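Local coordinates for protein aminotransferase (Paracoccus denitrificans, PDB 4GRX) that probably transfers amino groups from amine donors to carbonyl acceptors, as a pyridoxal-phosphate-dependent class III omega-aminotransferase, at residues R100-T105 with G337-C342; V106-K111 with I344-I349; F232-V237 with G249-I254; M265-V270 with Y286-D291. All blocks are in the same frame, centred on the assembly; numbering follows the deposited sequence.

Interaction 1: residues R100-T105 with G337-C342; sequences RMSDQT and GHPVGC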
loop_
_atom_site.group_PDB
_atom_site.type_symbol
_atom_site.label_atom_id
_atom_site.label_comp_id
_atom_site.label_asym_id
_atom_site.label_seq_id
_atom_site.Cartn_x
_atom_site.Cartn_y
_atom_site.Cartn_z
ATOM N N ARG A 100 -15.582 12.103 -6.955
ATOM C CA ARG A 100 -16.374 11.651 -5.829
ATOM C C ARG A 100 -15.469 11.255 -4.677
ATOM O O ARG A 100 -14.367 10.750 -4.888
ATOM C CB ARG A 100 -17.240 10.457 -6.233
ATOM C CG ARG A 100 -18.530 10.837 -6.939
ATOM C CD ARG A 100 -19.292 9.614 -7.408
ATOM N NE ARG A 100 -18.750 9.060 -8.651
ATOM C CZ ARG A 100 -18.000 7.963 -8.727
ATOM N NH1 ARG A 100 -17.691 7.291 -7.633
ATOM N NH2 ARG A 100 -17.561 7.537 -9.903
ATOM N N MET A 101 -15.953 11.497 -3.462
ATOM C CA MET A 101 -15.273 11.106 -2.218
ATOM C C MET A 101 -16.256 11.197 -1.052
ATOM O O MET A 101 -17.328 11.792 -1.185
ATOM C CB MET A 101 -14.057 11.997 -1.946
ATOM C CG MET A 101 -14.386 13.470 -1.725
ATOM S SD MET A 101 -12.898 14.475 -1.611
ATOM C CE MET A 101 -12.274 14.351 -3.284
ATOM N N SER A 102 -15.889 10.604 0.082
ATOM C CA SER A 102 -16.744 10.648 1.260
ATOM C C SER A 102 -16.662 12.018 1.948
ATOM O O SER A 102 -15.704 12.772 1.734
ATOM C CB SER A 102 -16.425 9.494 2.231
ATOM O OG SER A 102 -15.104 9.555 2.738
ATOM N N ASP A 103 -17.685 12.352 2.738
ATOM C CA ASP A 103 -17.646 13.538 3.610
ATOM C C ASP A 103 -16.445 13.476 4.568
ATOM O O ASP A 103 -15.781 14.483 4.849
ATOM C CB ASP A 103 -18.982 13.729 4.380
ATOM C CG ASP A 103 -19.501 12.439 5.085
ATOM O OD1 ASP A 103 -18.920 11.330 4.964
ATOM O OD2 ASP A 103 -20.542 12.552 5.775
ATOM N N GLN A 104 -16.166 12.258 5.013
ATOM C CA GLN A 104 -15.195 11.986 6.037
ATOM C C GLN A 104 -13.783 12.315 5.534
ATOM O O GLN A 104 -12.933 12.795 6.301
ATOM C CB GLN A 104 -15.332 10.517 6.429
ATOM C CG GLN A 104 -15.294 10.249 7.920
ATOM C CD GLN A 104 -16.498 10.775 8.672
ATOM O OE1 GLN A 104 -17.622 10.800 8.159
ATOM N NE2 GLN A 104 -16.266 11.188 9.912
ATOM N N THR A 105 -13.559 12.071 4.239
ATOM C CA THR A 105 -12.326 12.444 3.530
ATOM C C THR A 105 -12.146 13.962 3.551
ATOM O O THR A 105 -11.148 14.471 4.055
ATOM C CB THR A 105 -12.323 11.930 2.059
ATOM O OG1 THR A 105 -12.956 10.640 1.974
ATOM C CG2 THR A 105 -10.896 11.828 1.506
ATOM N N GLY A 337 -8.290 7.296 0.680
ATOM C CA GLY A 337 -9.327 8.285 1.029
ATOM C C GLY A 337 -10.556 7.628 1.637
ATOM O O GLY A 337 -11.688 8.107 1.477
ATOM N N HIS A 338 -10.320 6.530 2.346
ATOM C CA HIS A 338 -11.382 5.648 2.818
ATOM C C HIS A 338 -12.226 6.280 3.901
ATOM O O HIS A 338 -11.679 6.858 4.847
ATOM C CB HIS A 338 -10.762 4.349 3.316
ATOM C CG HIS A 338 -11.702 3.186 3.303
ATOM N ND1 HIS A 338 -12.608 2.984 4.272
ATOM C CD2 HIS A 338 -11.845 2.144 2.402
ATOM C CE1 HIS A 338 -13.307 1.868 4.001
ATOM N NE2 HIS A 338 -12.839 1.353 2.856
ATOM N N PRO A 339 -13.569 6.190 3.775
ATOM C CA PRO A 339 -14.486 6.760 4.771
ATOM C C PRO A 339 -14.189 6.276 6.190
ATOM O O PRO A 339 -14.020 7.096 7.095
ATOM C CB PRO A 339 -15.866 6.276 4.310
ATOM C CG PRO A 339 -15.607 5.227 3.278
ATOM C CD PRO A 339 -14.309 5.605 2.645
ATOM N N VAL A 340 -14.085 4.962 6.370
ATOM C CA VAL A 340 -13.753 4.400 7.670
ATOM C C VAL A 340 -12.413 4.924 8.205
ATOM O O VAL A 340 -12.326 5.405 9.339
ATOM C CB VAL A 340 -13.788 2.861 7.652
ATOM C CG1 VAL A 340 -13.221 2.305 8.947
ATOM C CG2 VAL A 340 -15.217 2.369 7.460
ATOM N N GLY A 341 -11.375 4.848 7.386
ATOM C CA GLY A 341 -10.048 5.238 7.825
ATOM C C GLY A 341 -9.920 6.702 8.153
ATOM O O GLY A 341 -9.145 7.084 9.029
ATOM N N CYS A 342 -10.668 7.529 7.435
ATOM C CA CYS A 342 -10.624 8.961 7.656
ATOM C C CYS A 342 -11.287 9.316 8.980
ATOM O O CYS A 342 -10.710 10.064 9.770
ATOM C CB CYS A 342 -11.283 9.702 6.499
ATOM S SG CYS A 342 -10.293 9.752 4.986
#
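Gln104 and Pro339 have their CA atoms 5.4 Å apart, and those of Thr105 and Cys342 are 5.7 Å apart, so two helices start side by side. In 100-105 a short strand passes at once into helix 103-115, with Ser102 as N-cap. In 337-342 Gly337 turns the chain toward His338, the N-cap of helix 339-354, whose ND1 accepts a weak bond from Val340 N.

The polar link is Thr105 OG1, 2.9 Å from Gly337 O. It can donate there, although its single proton also has Ser102 OG within reach. OG1 sits beside its own backbone N (chi1 -37°), which leaves the CG2 methyl to lie against Gly337. Phi there is 87°, a conformation glycine adopts easily, and glycine brings no side chain against this methyl. Ser102 OG comes up to Pro339 CA at 3.5 Å. Pro339 fits a first helical turn, where a missing N-H costs nothing. Gln104 lays its CG 3.5 Å from Pro339 O before bending away at chi2. Cys342, small and apolar enough for a buried spot, rests SG against Thr105 CA at 3.7 Å.

Residues 100-102 also form a parallel ladder with a strand of the second subunit, whose Gly302 O accepts a weak hydrogen bond from His338 NE2. Paired helix starts joined to an intersubunit ladder place this contact at the dimer interface, consistent with the dimers of fold type I aminotransferases.

Interaction 2: residues V106-K111 with I344-I349; sequences VMLSEK and IALKAI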
loop_
_atom_site.group_PDB
_atom_site.type_symbol
_atom_site.label_atom_id
_atom_site.label_comp_id
_atom_site.label_asym_id
_atom_site.label_seq_id
_atom_site.Cartn_x
_atom_site.Cartn_y
_atom_site.Cartn_z
ATOM N N VAL A 106 -13.134 14.678 3.029
ATOM C CA VAL A 106 -13.115 16.135 3.020
ATOM C C VAL A 106 -12.795 16.677 4.416
ATOM O O VAL A 106 -12.106 17.694 4.556
ATOM C CB VAL A 106 -14.443 16.725 2.481
ATOM C CG1 VAL A 106 -14.361 18.239 2.374
ATOM C CG2 VAL A 106 -14.796 16.126 1.124
ATOM N N MET A 107 -13.268 15.981 5.446
ATOM C CA MET A 107 -13.026 16.399 6.824
ATOM C C MET A 107 -11.571 16.240 7.274
ATOM O O MET A 107 -10.957 17.190 7.771
ATOM C CB MET A 107 -13.983 15.687 7.779
ATOM C CG MET A 107 -15.358 16.339 7.889
ATOM S SD MET A 107 -16.497 15.226 8.733
ATOM C CE MET A 107 -17.942 16.290 8.917
ATOM N N LEU A 108 -11.016 15.047 7.083
ATOM C CA LEU A 108 -9.616 14.802 7.454
ATOM C C LEU A 108 -8.605 15.723 6.758
ATOM O O LEU A 108 -7.754 16.318 7.434
ATOM C CB LEU A 108 -9.231 13.343 7.267
ATOM C CG LEU A 108 -7.891 13.019 7.927
ATOM C CD1 LEU A 108 -7.995 13.060 9.443
ATOM C CD2 LEU A 108 -7.397 11.669 7.451
ATOM N N SER A 109 -8.707 15.847 5.431
ATOM C CA SER A 109 -7.895 16.819 4.678
ATOM C C SER A 109 -7.844 18.166 5.403
ATOM O O SER A 109 -6.768 18.664 5.720
ATOM C CB SER A 109 -8.432 17.018 3.259
ATOM O OG SER A 109 -8.309 15.853 2.465
ATOM N N GLU A 110 -9.021 18.724 5.686
ATOM C CA GLU A 110 -9.154 19.997 6.381
ATOM C C GLU A 110 -8.464 19.965 7.740
ATOM O O GLU A 110 -7.672 20.852 8.069
ATOM C CB GLU A 110 -10.629 20.320 6.544
ATOM C CG GLU A 110 -10.919 21.736 7.003
ATOM C CD GLU A 110 -12.351 22.145 6.705
ATOM O OE1 GLU A 110 -13.251 21.293 6.863
ATOM O OE2 GLU A 110 -12.584 23.315 6.314
ATOM N N LYS A 111 -8.752 18.917 8.509
ATOM C CA LYS A 111 -8.147 18.737 9.826
ATOM C C LYS A 111 -6.624 18.645 9.742
ATOM O O LYS A 111 -5.912 19.329 10.492
ATOM C CB LYS A 111 -8.742 17.510 10.529
ATOM C CG LYS A 111 -8.176 17.207 11.915
ATOM C CD LYS A 111 -8.146 18.401 12.876
ATOM C CE LYS A 111 -9.522 19.000 13.151
ATOM N NZ LYS A 111 -9.608 19.664 14.485
ATOM N N ILE A 344 -11.573 7.383 11.536
ATOM C CA ILE A 344 -10.723 6.865 12.596
ATOM C C ILE A 344 -9.573 7.825 12.893
ATOM O O ILE A 344 -9.228 8.083 14.060
ATOM C CB ILE A 344 -10.197 5.456 12.239
ATOM C CG1 ILE A 344 -11.344 4.431 12.322
ATOM C CG2 ILE A 344 -9.017 5.074 13.125
ATOM C CD1 ILE A 344 -10.988 3.029 11.866
ATOM N N ALA A 345 -8.995 8.361 11.829
ATOM C CA ALA A 345 -7.897 9.293 11.949
ATOM C C ALA A 345 -8.355 10.570 12.671
ATOM O O ALA A 345 -7.660 11.061 13.559
ATOM C CB ALA A 345 -7.313 9.600 10.580
ATOM N N LEU A 346 -9.524 11.087 12.312
ATOM C CA LEU A 346 -10.092 12.227 13.016
ATOM C C LEU A 346 -10.140 11.941 14.512
ATOM O O LEU A 346 -9.599 12.703 15.310
ATOM C CB LEU A 346 -11.489 12.552 12.485
ATOM C CG LEU A 346 -11.603 13.257 11.123
ATOM C CD1 LEU A 346 -13.055 13.279 10.665
ATOM C CD2 LEU A 346 -11.024 14.669 11.143
ATOM N N LYS A 347 -10.757 10.819 14.881
ATOM C CA LYS A 347 -10.787 10.379 16.262
ATOM C C LYS A 347 -9.395 10.186 16.864
ATOM O O LYS A 347 -9.158 10.589 18.008
ATOM C CB LYS A 347 -11.592 9.093 16.410
ATOM C CG LYS A 347 -11.870 8.720 17.855
ATOM C CD LYS A 347 -12.828 9.705 18.497
ATOM C CE LYS A 347 -12.794 9.583 20.007
ATOM N NZ LYS A 347 -13.646 10.615 20.651
ATOM N N ALA A 348 -8.487 9.565 16.116
ATOM C CA ALA A 348 -7.129 9.349 16.632
ATOM C C ALA A 348 -6.392 10.674 16.887
ATOM O O ALA A 348 -5.777 10.856 17.943
ATOM C CB ALA A 348 -6.322 8.446 15.705
ATOM N N ILE A 349 -6.459 11.585 15.916
ATOM C CA ILE A 349 -5.902 12.931 16.069
ATOM C C ILE A 349 -6.500 13.632 17.306
ATOM O O ILE A 349 -5.771 14.192 18.131
ATOM C CB ILE A 349 -6.065 13.758 14.764
ATOM C CG1 ILE A 349 -5.157 13.157 13.672
ATOM C CG2 ILE A 349 -5.750 15.240 14.990
ATOM C CD1 ILE A 349 -5.616 13.384 12.254
#
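Ile349 N donates to Ala345 O at 2.7 Å, an ordinary helical bond that sets these two side chains one turn apart on the same side of helix 344-349, where both meet Leu108. This is helix-helix packing: the axes of 106-111 and 344-349 come within 9.8 Å and cross at 34°, running in roughly the same direction, and no hydrogen bond passes between them.

Leu108 holds its CG anti to the backbone N (chi1 -168°) and pushes CD1 between Ala345, Leu346 and Ile349, with Ala345 CB at 3.7 Å. The small alanine takes both leucine methyls against its CB and lets CD1 come near the backbone N of Leu346. Leu346 answers from the other helix: CD1 lies by Met107 CB at 3.9 Å, and CD2 between Leu108 CD1 and the CB of Lys111. An alanine in place of Leu346 would probably leave a gap between the helices, with Leu108 CD1, Met107 CB and the foot of Lys111 each short of an apolar partner.

Lys111 suits a partly exposed border, offering methylenes to the leucine while its chain bends twice and carries NZ to a weak, long ion pair with Glu114, one of the sodium ligands. Glu110 forms a salt bridge with Arg22 of the second subunit. Met306 and Tyr125 also pack on Leu108, whose CD1 touches Ile349 CD1 at 3.7 Å.

Interaction 3: residues F232-V237 with G249-I254; sequences FFAEPV and GYFQAI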
loop_
_atom_site.group_PDB
_atom_site.type_symbol
_atom_site.label_atom_id
_atom_site.label_comp_id
_atom_site.label_asym_id
_atom_site.label_seq_id
_atom_site.Cartn_x
_atom_site.Cartn_y
_atom_site.Cartn_z
ATOM N N PHE A 232 14.982 15.362 -1.182
ATOM C CA PHE A 232 15.713 14.932 0.010
ATOM C C PHE A 232 14.675 14.551 1.051
ATOM O O PHE A 232 13.852 15.382 1.466
ATOM C CB PHE A 232 16.583 16.084 0.537
ATOM C CG PHE A 232 17.244 15.815 1.871
ATOM C CD1 PHE A 232 16.565 16.035 3.066
ATOM C CD2 PHE A 232 18.564 15.375 1.934
ATOM C CE1 PHE A 232 17.180 15.798 4.296
ATOM C CE2 PHE A 232 19.183 15.139 3.152
ATOM C CZ PHE A 232 18.486 15.342 4.340
ATOM N N PHE A 233 14.691 13.288 1.458
ATOM C CA PHE A 233 13.802 12.823 2.515
ATOM C C PHE A 233 14.595 12.598 3.789
ATOM O O PHE A 233 15.732 12.105 3.739
ATOM C CB PHE A 233 13.147 11.499 2.132
ATOM C CG PHE A 233 12.188 11.591 0.993
ATOM C CD1 PHE A 233 12.634 11.918 -0.299
ATOM C CD2 PHE A 233 10.843 11.293 1.186
ATOM C CE1 PHE A 233 11.739 11.991 -1.362
ATOM C CE2 PHE A 233 9.951 11.360 0.129
ATOM C CZ PHE A 233 10.393 11.705 -1.142
ATOM N N ALA A 234 13.978 12.923 4.925
ATOM C CA ALA A 234 14.544 12.598 6.243
ATOM C C ALA A 234 13.472 12.396 7.286
ATOM O O ALA A 234 12.512 13.174 7.363
ATOM C CB ALA A 234 15.514 13.689 6.702
ATOM N N GLU A 235 13.640 11.352 8.089
ATOM C CA GLU A 235 12.926 11.234 9.347
ATOM C C GLU A 235 13.561 12.234 10.315
ATOM O O GLU A 235 14.805 12.317 10.383
ATOM C CB GLU A 235 13.118 9.846 9.939
ATOM C CG GLU A 235 12.537 8.713 9.124
ATOM C CD GLU A 235 13.231 7.404 9.418
ATOM O OE1 GLU A 235 14.152 7.066 8.645
ATOM O OE2 GLU A 235 12.880 6.732 10.422
ATOM N N PRO A 236 12.738 13.001 11.065
ATOM C CA PRO A 236 13.371 13.910 12.039
ATOM C C PRO A 236 14.243 13.138 13.042
ATOM O O PRO A 236 15.404 13.511 13.272
ATOM C CB PRO A 236 12.178 14.603 12.716
ATOM C CG PRO A 236 11.079 14.514 11.706
ATOM C CD PRO A 236 11.283 13.203 10.982
ATOM N N VAL A 237 13.679 12.071 13.607
ATOM C CA VAL A 237 14.408 11.115 14.424
ATOM C C VAL A 237 14.263 9.788 13.692
ATOM O O VAL A 237 13.143 9.414 13.331
ATOM C CB VAL A 237 13.769 10.941 15.815
ATOM C CG1 VAL A 237 14.593 9.986 16.668
ATOM C CG2 VAL A 237 13.619 12.266 16.524
ATOM N N GLY A 249 21.794 20.739 15.534
ATOM C CA GLY A 249 21.932 21.734 14.472
ATOM C C GLY A 249 22.020 21.149 13.073
ATOM O O GLY A 249 22.277 21.866 12.096
ATOM N N TYR A 250 21.779 19.851 12.955
ATOM C CA TYR A 250 21.805 19.182 11.655
ATOM C C TYR A 250 20.855 19.807 10.647
ATOM O O TYR A 250 21.281 20.209 9.552
ATOM C CB TYR A 250 21.489 17.702 11.818
ATOM C CG TYR A 250 21.354 16.893 10.551
ATOM C CD1 TYR A 250 22.477 16.539 9.797
ATOM C CD2 TYR A 250 20.101 16.434 10.126
ATOM C CE1 TYR A 250 22.364 15.747 8.657
ATOM C CE2 TYR A 250 19.972 15.656 8.975
ATOM C CZ TYR A 250 21.105 15.306 8.252
ATOM O OH TYR A 250 20.987 14.532 7.129
ATOM N N PHE A 251 19.577 19.885 11.004
ATOM C CA PHE A 251 18.582 20.378 10.066
ATOM C C PHE A 251 18.759 21.852 9.764
ATOM O O PHE A 251 18.491 22.298 8.644
ATOM C CB PHE A 251 17.178 20.067 10.554
ATOM C CG PHE A 251 16.794 18.632 10.366
ATOM C CD1 PHE A 251 16.664 17.784 11.458
ATOM C CD2 PHE A 251 16.600 18.118 9.092
ATOM C CE1 PHE A 251 16.311 16.453 11.285
ATOM C CE2 PHE A 251 16.257 16.789 8.904
ATOM C CZ PHE A 251 16.111 15.951 10.003
ATOM N N GLN A 252 19.275 22.581 10.750
ATOM C CA GLN A 252 19.625 23.981 10.588
ATOM C C GLN A 252 20.744 24.197 9.582
ATOM O O GLN A 252 20.699 25.163 8.834
ATOM C CB GLN A 252 19.959 24.619 11.937
ATOM C CG GLN A 252 18.719 24.882 12.782
ATOM C CD GLN A 252 18.040 23.605 13.277
ATOM O OE1 GLN A 252 18.694 22.570 13.478
ATOM N NE2 GLN A 252 16.721 23.668 13.474
ATOM N N ALA A 253 21.741 23.316 9.566
ATOM C CA ALA A 253 22.801 23.376 8.547
ATOM C C ALA A 253 22.350 22.786 7.206
ATOM O O ALA A 253 22.774 23.253 6.148
ATOM C CB ALA A 253 24.055 22.668 9.028
ATOM N N ILE A 254 21.496 21.755 7.263
ATOM C CA ILE A 254 21.050 20.996 6.088
ATOM C C ILE A 254 20.052 21.738 5.197
ATOM O O ILE A 254 20.220 21.750 3.977
ATOM C CB ILE A 254 20.503 19.589 6.492
ATOM C CG1 ILE A 254 21.667 18.629 6.751
ATOM C CG2 ILE A 254 19.582 18.978 5.434
ATOM C CD1 ILE A 254 22.394 18.173 5.509
#
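Phe251 reaches from the first turn of helix 250-260 to the end of strand 229-234. CB points toward the strand, and chi1 of -76° sets CG beside the backbone N. CE2 meets Ala234 CB at 3.9 Å, CZ lies 3.9 Å from Glu235 O, and CE1 comes 3.7 Å from Pro236 O, all near the ring plane. Ala234 is small enough to admit so large a ring. One face has Tyr250 CD2 3.7 Å above its centre; Phe288 stacks on the opposite face. An alanine in place of Phe251 would probably open a gap beside Ala234 and leave both aromatic neighbours without their shared partner.

Nearer the middle of the strand, Phe232 points its tip at that of Tyr250: CZ is 3.8 Å from the OH, which lies at the ring's edge. The hydroxyl, buried here, is hydrogen-bonded to Arg158. Ile254 sets CG2 4.0 Å from Phe232 CZ, the two side chains crossing at about a right angle.

The pair forms the first half of a beta-alpha-beta crossover running on to strand 265-268. The carboxylate of Glu235 accepts from the backbone N of Gly239 and of Tyr162, a pocket residue. Across the contact the chemistry is mostly apolar, except for the Tyr250 hydroxyl at the edge of Phe232 and for the Glu235 and Pro236 carbonyl oxygens, whose approach to the weakly positive rim of Phe251 is likely to be mildly attractive.

Interaction 4: residues M265-V270 with Y286-D291; sequences MISDEV and YDFMPD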
loop_
_atom_site.group_PDB
_atom_site.type_symbol
_atom_site.label_atom_id
_atom_site.label_comp_id
_atom_site.label_asym_id
_atom_site.label_seq_id
_atom_site.Cartn_x
_atom_site.Cartn_y
_atom_site.Cartn_z
ATOM N N MET A 265 12.506 19.441 0.251
ATOM C CA MET A 265 12.817 18.731 1.478
ATOM C C MET A 265 11.545 18.116 2.023
ATOM O O MET A 265 10.578 18.816 2.320
ATOM C CB MET A 265 13.474 19.659 2.513
ATOM C CG MET A 265 14.065 18.936 3.703
ATOM S SD MET A 265 12.804 18.509 4.919
ATOM C CE MET A 265 13.635 17.186 5.800
ATOM N N ILE A 266 11.565 16.795 2.159
ATOM C CA ILE A 266 10.397 16.055 2.592
ATOM C C ILE A 266 10.670 15.487 3.968
ATOM O O ILE A 266 11.700 14.830 4.187
ATOM C CB ILE A 266 10.106 14.897 1.631
ATOM C CG1 ILE A 266 10.219 15.349 0.163
ATOM C CG2 ILE A 266 8.787 14.216 1.985
ATOM C CD1 ILE A 266 9.079 16.198 -0.322
ATOM N N SER A 267 9.752 15.744 4.894
ATOM C CA SER A 267 9.866 15.195 6.235
ATOM C C SER A 267 9.031 13.933 6.415
ATOM O O SER A 267 7.801 13.970 6.377
ATOM C CB SER A 267 9.497 16.238 7.295
ATOM O OG SER A 267 9.719 15.705 8.596
ATOM N N ASP A 268 9.710 12.816 6.613
ATOM C CA ASP A 268 9.023 11.564 6.873
ATOM C C ASP A 268 8.607 11.496 8.348
ATOM O O ASP A 268 9.398 11.150 9.221
ATOM C CB ASP A 268 9.899 10.373 6.464
ATOM C CG ASP A 268 9.129 9.060 6.451
ATOM O OD1 ASP A 268 8.022 9.017 7.050
ATOM O OD2 ASP A 268 9.643 8.078 5.860
ATOM N N GLU A 269 7.351 11.844 8.597
ATOM C CA GLU A 269 6.769 11.907 9.925
ATOM C C GLU A 269 5.917 10.668 10.204
ATOM O O GLU A 269 4.962 10.714 10.986
ATOM C CB GLU A 269 5.897 13.162 10.041
ATOM C CG GLU A 269 6.638 14.486 9.867
ATOM C CD GLU A 269 7.418 14.890 11.109
ATOM O OE1 GLU A 269 7.336 14.177 12.137
ATOM O OE2 GLU A 269 8.116 15.918 11.072
ATOM N N VAL A 270 6.250 9.555 9.569
ATOM C CA VAL A 270 5.463 8.340 9.757
ATOM C C VAL A 270 5.499 7.821 11.210
ATOM O O VAL A 270 4.532 7.211 11.673
ATOM C CB VAL A 270 5.832 7.239 8.732
ATOM C CG1 VAL A 270 5.411 5.865 9.219
ATOM C CG2 VAL A 270 5.170 7.523 7.395
ATOM N N TYR A 286 12.542 19.637 16.282
ATOM C CA TYR A 286 13.863 19.988 15.804
ATOM C C TYR A 286 13.865 21.282 15.014
ATOM O O TYR A 286 14.876 21.636 14.405
ATOM C CB TYR A 286 14.471 18.809 15.020
ATOM C CG TYR A 286 14.816 17.671 15.953
ATOM C CD1 TYR A 286 15.984 17.707 16.726
ATOM C CD2 TYR A 286 13.954 16.596 16.116
ATOM C CE1 TYR A 286 16.295 16.691 17.612
ATOM C CE2 TYR A 286 14.255 15.576 17.005
ATOM C CZ TYR A 286 15.423 15.634 17.751
ATOM O OH TYR A 286 15.714 14.623 18.634
ATOM N N ASP A 287 12.729 21.979 15.024
ATOM C CA ASP A 287 12.627 23.379 14.573
ATOM C C ASP A 287 13.073 23.639 13.116
ATOM O O ASP A 287 13.954 24.460 12.874
ATOM C CB ASP A 287 13.396 24.295 15.548
ATOM C CG ASP A 287 12.864 25.734 15.572
ATOM O OD1 ASP A 287 11.640 25.931 15.780
ATOM O OD2 ASP A 287 13.678 26.679 15.416
ATOM N N PHE A 288 12.484 22.921 12.158
ATOM C CA PHE A 288 12.677 23.215 10.730
ATOM C C PHE A 288 11.344 23.151 9.994
ATOM O O PHE A 288 10.427 22.480 10.457
ATOM C CB PHE A 288 13.725 22.290 10.072
ATOM C CG PHE A 288 13.289 20.855 9.938
ATOM C CD1 PHE A 288 13.617 19.923 10.911
ATOM C CD2 PHE A 288 12.554 20.433 8.833
ATOM C CE1 PHE A 288 13.225 18.602 10.787
ATOM C CE2 PHE A 288 12.154 19.121 8.708
ATOM C CZ PHE A 288 12.496 18.201 9.684
ATOM N N MET A 289 11.256 23.860 8.862
ATOM C CA MET A 289 10.076 23.855 7.987
ATOM C C MET A 289 10.309 23.002 6.725
ATOM O O MET A 289 11.144 23.346 5.892
ATOM C CB MET A 289 9.685 25.288 7.591
ATOM C CG MET A 289 8.340 25.394 6.870
ATOM S SD MET A 289 6.916 24.834 7.854
ATOM C CE MET A 289 6.615 26.246 8.919
ATOM N N PRO A 290 9.578 21.876 6.590
ATOM C CA PRO A 290 9.736 21.056 5.394
ATOM C C PRO A 290 8.856 21.598 4.296
ATOM O O PRO A 290 7.999 22.434 4.562
ATOM C CB PRO A 290 9.232 19.688 5.844
ATOM C CG PRO A 290 8.176 20.014 6.843
ATOM C CD PRO A 290 8.637 21.266 7.552
ATOM N N ASP A 291 9.090 21.139 3.075
ATOM C CA ASP A 291 8.264 21.479 1.950
ATOM C C ASP A 291 7.056 20.544 1.875
ATOM O O ASP A 291 6.053 20.875 1.257
ATOM C CB ASP A 291 9.082 21.400 0.672
ATOM C CG ASP A 291 10.270 22.339 0.680
ATOM O OD1 ASP A 291 10.051 23.548 0.920
ATOM O OD2 ASP A 291 11.420 21.882 0.419
#
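Met265 and Asp291 join the start of an inner strand of the central sheet to the loop that leads into the neighbouring strand 292-295, by a two-bond polar link with an apolar cluster beside it. Met265 N donates to Asp291 OD2 at 2.7 Å, nearly straight at 167°, and meets the anti lone pair of that oxygen. In return Asp291 N donates to Met265 O at 2.9 Å. Asp291 suits the place: CG, beside its backbone N (chi1 -60°), lets the carboxylate take the strand's N-H while its own N-H serves the carbonyl.

Met265 bends at chi2 and passes beside the Phe288 ring in an oblique Met-aromatic contact, SD 5.0 Å from the centroid, with CE against CE2 of the ring. Pro290 lays its CB 3.8 Å from Ser267 CB. Ser267 OG, at the edge of the Phe288 ring, donates at 3.0 Å to Glu269 OE2, meeting it from above the carboxylate plane. Glu269 also binds the backbone N of Gly282 and of Cys283.

Asp268 forms an Asx turn with Val270 N through OD1, and its OD2 binds His163 and Asn133 close to N1 of the cofactor-bearing Lys297, as the pyridine-facing aspartate does in fold type I enzymes. Asp291 thus answers both backbone polar groups of Met265, and its carboxylate, probably ionised, would strengthen the bond to the strand N-H, while the thioether gives the ring an apolar, polarisable partner.

How the interactions relate
The four contacts form two pairs. Interactions 1 and 2 follow one another along the same two helices, 103-115 and 339-354, their centres about 9 Å apart, and both touch the second subunit. Interactions 3 and 4 have centres about 8 Å apart and share the central sheet: Phe232 O lies 2.8 Å from Ile266 N, probably hydrogen-bonded, and Gln252 NE2 reaches Tyr286 O. Both are nested between the segments of interactions 1 and 2, yet interactions 2 and 4 stay about 11 Å apart at their nearest atoms. In interaction 3 the side chain of Glu235 lies about 9 Å from delta-amino valeric acid, while interaction 4 includes Asp268, whose carboxylate lies close to the cofactor's pyridine nitrogen.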